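Side-chain contact in gingipain R (PDB 1CVR), which cleaves proteins and peptides after arginine as a cysteine proteinase with a caspase-like fold from Porphyromonas gingivalis: residues A[139-144]-A[233-238]. Residues are numbered along the deposited sequence; the frame is centred on the assembly and turned at random.
Sequences DKWLGQ and SNQLPF
W141 lies flat against Q235. The CA of Q235 sits 3.6 Å from the centroid of the six-membered ring, 9° off the ring normal, in a CH-pi contact. From there the extended side chain of Q235 runs across the same face toward the pyrrole ring. Its CG is 3.6 Å from W141 NE1. The amide plane is nearly parallel to the indole plane, and Q235 CD sits over W141 CD1 at the rim of the pyrrole ring, 3.5 Å away. At the far end of the indole, W141 CZ3 meets the backbone O of L236 at 3.6 Å.

The other face of the indole is backed near its rim by L142 CG and D139 O. W141 CG stands between the backbone N and the carbonyl carbon (chi1 47°). With the type I turn from D139 to L142, this torsion brings NE1 back to D139 and turns one face to Q235. W141 NE1 donates to D139 OD1 at 2.9 Å, nearly straight at 166° and close to the ring plane. A water lies 2.6 Å from D139 OD1 and 2.8 Å from N234 O, though it may not serve both at once. T136 N bonds to D139 OD2.

The contact ties the loop before strand 144-149 to the loop before strand 238-242, two strands of one mixed sheet. Across it, the direct contacts are mainly CH-pi and van der Waals, with carbonyl oxygens of N234 and L236 against benzene-ring carbons. The water is a possible polar link, while the D139 bond helps fix the rotation of the indole.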
# COMPACT_ATOMS: atom_id res chain seq x y z
N ASP A 139 1.00 10.32 -17.29
CA ASP A 139 1.63 9.10 -16.80
C ASP A 139 0.94 7.93 -17.50
O ASP A 139 0.07 7.27 -16.93
CB ASP A 139 1.51 9.04 -15.28
CG ASP A 139 2.50 9.96 -14.60
OD1 ASP A 139 3.69 9.59 -14.57
OD2 ASP A 139 2.12 11.04 -14.11
N LYS A 140 1.34 7.71 -18.75
CA LYS A 140 0.77 6.69 -19.61
C LYS A 140 1.15 5.25 -19.30
O LYS A 140 0.63 4.33 -19.92
CB LYS A 140 1.15 6.96 -21.06
CG LYS A 140 0.77 8.33 -21.60
CD LYS A 140 -0.72 8.59 -21.53
CE LYS A 140 -1.10 9.69 -22.52
NZ LYS A 140 -0.23 10.88 -22.40
N TRP A 141 2.07 5.05 -18.36
CA TRP A 141 2.47 3.69 -17.99
C TRP A 141 1.41 3.01 -17.13
O TRP A 141 1.45 1.80 -16.93
CB TRP A 141 3.81 3.71 -17.22
CG TRP A 141 3.82 4.75 -16.15
CD1 TRP A 141 4.02 6.10 -16.33
CD2 TRP A 141 3.50 4.57 -14.76
NE1 TRP A 141 3.85 6.76 -15.14
CE2 TRP A 141 3.52 5.85 -14.16
CE3 TRP A 141 3.19 3.46 -13.97
CZ2 TRP A 141 3.25 6.05 -12.80
CZ3 TRP A 141 2.92 3.66 -12.60
CH2 TRP A 141 2.95 4.95 -12.04
N LEU A 142 0.46 3.78 -16.62
CA LEU A 142 -0.61 3.21 -15.80
C LEU A 142 -1.56 2.43 -16.70
O LEU A 142 -1.64 2.70 -17.90
CB LEU A 142 -1.36 4.31 -15.04
CG LEU A 142 -0.59 4.91 -13.84
CD1 LEU A 142 -1.09 6.31 -13.49
CD2 LEU A 142 -0.77 3.99 -12.66
N GLY A 143 -2.27 1.46 -16.13
CA GLY A 143 -3.19 0.67 -16.92
C GLY A 143 -2.50 -0.43 -17.72
O GLY A 143 -3.11 -1.06 -18.59
N GLN A 144 -1.22 -0.66 -17.41
CA GLN A 144 -0.42 -1.69 -18.08
C GLN A 144 0.06 -2.67 -17.03
O GLN A 144 0.58 -2.27 -15.99
CB GLN A 144 0.75 -1.06 -18.83
CG GLN A 144 0.25 -0.16 -19.97
CD GLN A 144 1.35 0.38 -20.86
OE1 GLN A 144 1.10 0.76 -22.01
NE2 GLN A 144 2.58 0.46 -20.33
N SER A 233 11.92 5.44 -13.40
CA SER A 233 11.85 6.60 -12.52
C SER A 233 10.43 7.06 -12.25
O SER A 233 9.78 7.58 -13.14
CB SER A 233 12.64 7.76 -13.13
OG SER A 233 14.01 7.41 -13.23
N ASN A 234 9.97 6.89 -11.02
CA ASN A 234 8.61 7.26 -10.64
C ASN A 234 7.50 6.70 -11.55
O ASN A 234 6.46 7.32 -11.72
CB ASN A 234 8.45 8.79 -10.48
CG ASN A 234 8.88 9.28 -9.10
OD1 ASN A 234 8.56 8.64 -8.09
ND2 ASN A 234 9.56 10.41 -9.05
N GLN A 235 7.76 5.53 -12.13
CA GLN A 235 6.77 4.82 -12.94
C GLN A 235 6.80 3.46 -12.23
O GLN A 235 7.34 2.47 -12.73
CB GLN A 235 7.22 4.72 -14.40
CG GLN A 235 7.36 6.10 -15.05
CD GLN A 235 7.54 6.04 -16.56
OE1 GLN A 235 7.54 7.07 -17.23
NE2 GLN A 235 7.70 4.84 -17.09
N LEU A 236 6.21 3.45 -11.04
CA LEU A 236 6.26 2.28 -10.14
C LEU A 236 5.02 1.42 -9.96
O LEU A 236 3.95 1.92 -9.61
CB LEU A 236 6.68 2.75 -8.75
CG LEU A 236 7.86 3.72 -8.65
CD1 LEU A 236 8.02 4.17 -7.19
CD2 LEU A 236 9.13 3.05 -9.15
N PRO A 237 5.15 0.12 -10.21
CA PRO A 237 4.00 -0.78 -10.03
C PRO A 237 3.96 -1.28 -8.59
O PRO A 237 4.92 -1.10 -7.83
CB PRO A 237 4.33 -1.92 -10.99
CG PRO A 237 5.82 -2.09 -10.72
CD PRO A 237 6.31 -0.61 -10.77
N PHE A 238 2.83 -1.86 -8.18
CA PHE A 238 2.79 -2.51 -6.88
C PHE A 238 2.70 -3.98 -7.26
O PHE A 238 2.30 -4.30 -8.38
CB PHE A 238 1.64 -2.01 -5.97
CG PHE A 238 0.30 -1.89 -6.64
CD1 PHE A 238 -0.57 -2.97 -6.71
CD2 PHE A 238 -0.11 -0.66 -7.17
CE1 PHE A 238 -1.83 -2.84 -7.30
CE2 PHE A 238 -1.38 -0.52 -7.77
CZ PHE A 238 -2.24 -1.61 -7.83
O HOH W 1 5.33 9.71 -12.57